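Local coordinates for repeat Five Residue (Rfr) protein or pentapeptide repeat protein (Cyanothece, PDB 2O6W) that is of unknown function but folds as a right-handed quadrilateral beta-helix built from tandem pentapeptide repeats, at residues G31-I36 against E90-N95. Numbering follows the deposited sequence.
Sequences GLKYRI and ETDLEN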
ATOM      1  N   GLY A  31       5.341  -6.954   2.033  1.00 37.70           N
ATOM      2  CA  GLY A  31       4.877  -7.654   0.848  1.00 40.19           C
ATOM      3  C   GLY A  31       5.138  -9.149   0.818  1.00 41.22           C
ATOM      4  O   GLY A  31       5.673  -9.717   1.772  1.00 40.43           O
ATOM      5  N   LEU A  32       4.753  -9.782  -0.288  1.00 42.89           N
ATOM      6  CA  LEU A  32       4.934 -11.221  -0.480  1.00 43.60           C
ATOM      7  C   LEU A  32       5.995 -11.561  -1.519  1.00 44.17           C
ATOM      8  O   LEU A  32       6.031 -12.680  -2.014  1.00 46.61           O
ATOM      9  CB  LEU A  32       3.617 -11.868  -0.909  1.00 42.93           C
ATOM     10  CG  LEU A  32       2.602 -12.184   0.180  1.00 45.36           C
ATOM     11  CD1 LEU A  32       1.340 -12.751  -0.454  1.00 44.35           C
ATOM     12  CD2 LEU A  32       3.202 -13.184   1.167  1.00 45.24           C
ATOM     13  N   LYS A  33       6.855 -10.610  -1.857  1.00 44.90           N
ATOM     14  CA  LYS A  33       7.873 -10.881  -2.855  1.00 44.83           C
ATOM     15  C   LYS A  33       9.192 -11.366  -2.281  1.00 46.37           C
ATOM     16  O   LYS A  33       9.786 -12.306  -2.795  1.00 47.56           O
ATOM     17  CB  LYS A  33       8.128  -9.646  -3.714  1.00 43.56           C
ATOM     18  CG  LYS A  33       7.038  -9.362  -4.725  1.00 40.32           C
ATOM     19  CD  LYS A  33       7.440  -8.228  -5.644  1.00 39.73           C
ATOM     20  CE  LYS A  33       6.440  -8.057  -6.778  1.00 40.26           C
ATOM     21  NZ  LYS A  33       6.886  -7.014  -7.742  1.00 38.62           N
ATOM     22  N   TYR A  34       9.653 -10.732  -1.214  1.00 47.55           N
ATOM     23  CA  TYR A  34      10.919 -11.124  -0.635  1.00 48.48           C
ATOM     24  C   TYR A  34      10.850 -11.268   0.868  1.00 50.84           C
ATOM     25  O   TYR A  34       9.824 -11.002   1.492  1.00 51.45           O
ATOM     26  CB  TYR A  34      11.996 -10.089  -0.968  1.00 46.22           C
ATOM     27  CG  TYR A  34      12.048  -9.658  -2.411  1.00 45.19           C
ATOM     28  CD1 TYR A  34      11.365  -8.515  -2.848  1.00 44.22           C
ATOM     29  CD2 TYR A  34      12.814 -10.369  -3.338  1.00 44.49           C
ATOM     30  CE1 TYR A  34      11.455  -8.089  -4.176  1.00 43.99           C
ATOM     31  CE2 TYR A  34      12.906  -9.955  -4.662  1.00 44.17           C
ATOM     32  CZ  TYR A  34      12.231  -8.818  -5.077  1.00 44.83           C
ATOM     33  OH  TYR A  34      12.347  -8.413  -6.392  1.00 46.92           O
ATOM     34  N   ARG A  35      11.972 -11.687   1.438  1.00 53.95           N
ATOM     35  CA  ARG A  35      12.107 -11.842   2.874  1.00 57.29           C
ATOM     36  C   ARG A  35      13.595 -11.709   3.193  1.00 58.32           C
ATOM     37  O   ARG A  35      14.446 -12.124   2.401  1.00 57.98           O
ATOM     38  CB  ARG A  35      11.568 -13.205   3.327  1.00 58.44           C
ATOM     39  CG  ARG A  35      12.347 -14.401   2.824  1.00 62.12           C
ATOM     40  CD  ARG A  35      11.714 -15.715   3.274  1.00 65.52           C
ATOM     41  NE  ARG A  35      12.518 -16.863   2.852  1.00 70.21           N
ATOM     42  CZ  ARG A  35      13.684 -17.203   3.398  1.00 72.01           C
ATOM     43  NH1 ARG A  35      14.188 -16.489   4.398  1.00 73.72           N
ATOM     44  NH2 ARG A  35      14.356 -18.249   2.935  1.00 71.51           N
ATOM     45  N   ILE A  36      13.908 -11.105   4.336  1.00 60.47           N
ATOM     46  CA  ILE A  36      15.300 -10.926   4.752  1.00 62.81           C
ATOM     47  C   ILE A  36      15.592 -11.755   5.999  1.00 64.06           C
ATOM     48  O   ILE A  36      15.212 -11.375   7.113  1.00 64.76           O
ATOM     49  CB  ILE A  36      15.638  -9.435   5.067  1.00 62.06           C
ATOM     50  CG1 ILE A  36      15.584  -8.588   3.788  1.00 62.77           C
ATOM     51  CG2 ILE A  36      17.034  -9.335   5.679  1.00 61.76           C
ATOM     52  CD1 ILE A  36      14.189  -8.421   3.199  1.00 61.96           C
ATOM     53  N   GLU A  90       7.097   5.511  -4.779  1.00 31.00           N
ATOM     54  CA  GLU A  90       8.084   4.461  -4.994  1.00 31.99           C
ATOM     55  C   GLU A  90       7.809   3.195  -4.190  1.00 30.35           C
ATOM     56  O   GLU A  90       8.728   2.459  -3.839  1.00 29.88           O
ATOM     57  CB  GLU A  90       9.488   4.989  -4.707  1.00 35.39           C
ATOM     58  CG  GLU A  90       9.830   6.176  -5.577  1.00 42.14           C
ATOM     59  CD  GLU A  90      11.319   6.423  -5.701  1.00 50.20           C
ATOM     60  OE1 GLU A  90      11.687   7.466  -6.290  1.00 53.04           O
ATOM     61  OE2 GLU A  90      12.118   5.577  -5.227  1.00 51.44           O
ATOM     62  N   THR A  91       6.540   2.940  -3.898  1.00 28.60           N
ATOM     63  CA  THR A  91       6.179   1.732  -3.173  1.00 29.86           C
ATOM     64  C   THR A  91       5.866   0.624  -4.171  1.00 30.89           C
ATOM     65  O   THR A  91       5.555   0.884  -5.336  1.00 30.95           O
ATOM     66  CB  THR A  91       4.930   1.928  -2.280  1.00 27.78           C
ATOM     67  OG1 THR A  91       3.826   2.398  -3.076  1.00 26.97           O
ATOM     68  CG2 THR A  91       5.232   2.908  -1.159  1.00 25.62           C
ATOM     69  N   ASP A  92       5.957  -0.616  -3.715  1.00 32.30           N
ATOM     70  CA  ASP A  92       5.644  -1.743  -4.578  1.00 33.82           C
ATOM     71  C   ASP A  92       4.239  -2.189  -4.163  1.00 32.60           C
ATOM     72  O   ASP A  92       4.057  -2.756  -3.092  1.00 33.38           O
ATOM     73  CB  ASP A  92       6.658  -2.877  -4.370  1.00 36.85           C
ATOM     74  CG  ASP A  92       6.473  -4.025  -5.359  1.00 43.47           C
ATOM     75  OD1 ASP A  92       5.347  -4.193  -5.874  1.00 45.92           O
ATOM     76  OD2 ASP A  92       7.448  -4.776  -5.609  1.00 45.91           O
ATOM     77  N   LEU A  93       3.245  -1.899  -4.998  1.00 32.10           N
ATOM     78  CA  LEU A  93       1.866  -2.287  -4.711  1.00 31.55           C
ATOM     79  C   LEU A  93       1.363  -3.332  -5.713  1.00 32.61           C
ATOM     80  O   LEU A  93       0.173  -3.397  -6.018  1.00 30.66           O
ATOM     81  CB  LEU A  93       0.956  -1.049  -4.720  1.00 29.16           C
ATOM     82  CG  LEU A  93       0.918  -0.297  -3.380  1.00 29.68           C
ATOM     83  CD1 LEU A  93       0.477   1.147  -3.562  1.00 25.93           C
ATOM     84  CD2 LEU A  93      -0.019  -1.036  -2.429  1.00 26.54           C
ATOM     85  N   GLU A  94       2.276  -4.154  -6.222  1.00 33.32           N
ATOM     86  CA  GLU A  94       1.897  -5.178  -7.179  1.00 34.81           C
ATOM     87  C   GLU A  94       0.882  -6.163  -6.600  1.00 33.35           C
ATOM     88  O   GLU A  94       1.051  -6.663  -5.491  1.00 32.81           O
ATOM     89  CB  GLU A  94       3.127  -5.934  -7.675  1.00 36.66           C
ATOM     90  CG  GLU A  94       2.780  -7.027  -8.669  1.00 42.65           C
ATOM     91  CD  GLU A  94       3.923  -7.369  -9.606  1.00 46.95           C
ATOM     92  OE1 GLU A  94       3.747  -8.295 -10.426  1.00 50.29           O
ATOM     93  OE2 GLU A  94       4.989  -6.714  -9.532  1.00 47.07           O
ATOM     94  N   ASN A  95      -0.175  -6.419  -7.369  1.00 33.72           N
ATOM     95  CA  ASN A  95      -1.249  -7.332  -6.986  1.00 34.39           C
ATOM     96  C   ASN A  95      -1.889  -6.943  -5.668  1.00 34.12           C
ATOM     97  O   ASN A  95      -2.471  -7.775  -4.974  1.00 34.97           O
ATOM     98  CB  ASN A  95      -0.730  -8.771  -6.893  1.00 35.27           C
ATOM     99  CG  ASN A  95      -0.049  -9.221  -8.165  1.00 39.49           C
ATOM    100  OD1 ASN A  95      -0.596  -9.069  -9.265  1.00 42.51           O
ATOM    101  ND2 ASN A  95       1.149  -9.775  -8.028  1.00 40.86           N
TER
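A three-residue salt-bridge network of Lys33, Asp92 and Glu94 ties the loop 31-36 to one turn of the pentapeptide-repeat coil. The segment 90-95 runs within the repeats; Gly31 to Ile36 lies in a loop after helix 2-10, more than fifty residues earlier in the chain, so the contact joins residues far apart in sequence at the protein surface. Lys33 does the reaching. Its CG stands anti to the carbonyl carbon (chi1 -75°), and from there the chain runs fully extended, which carries NZ across to the two carboxylates. It meets Asp92 from the opposite direction and crosses Glu94 at roughly a right angle. The closer of the two bonds goes from Lys33 NZ to Glu94 OE2, at 2.6 Å, and arrives from above the carboxylate plane, 52° out of it. The other, from Lys33 NZ to Asp92 OD2 at 3.1 Å, uses the syn lone pair of OD2, on the side of the other oxygen. On the way, Lys33 CD passes 3.5 Å from Asp92 OD2, so the aliphatic part of the lysine also passes close to this carboxylate. With an alanine in place of Lys33, the carboxylates of Asp92 and Glu94 would probably lose the positive charge they share, and the loop its side-chain link to this coil. Asn112 ND2 gives Glu94 OE2 a second, weak hydrogen bond from farther along the chain, while backbone bonds of Asp92 with Ser71 and Leu73 connect this turn to the preceding part of the repeats. Asp92 is held from its own side as well: an Asx turn fixes the carboxylate, with Glu94 N donating to Asp92 OD1 at 3.1 Å and an N-H...O angle of 163°, while OD2 faces the lysine.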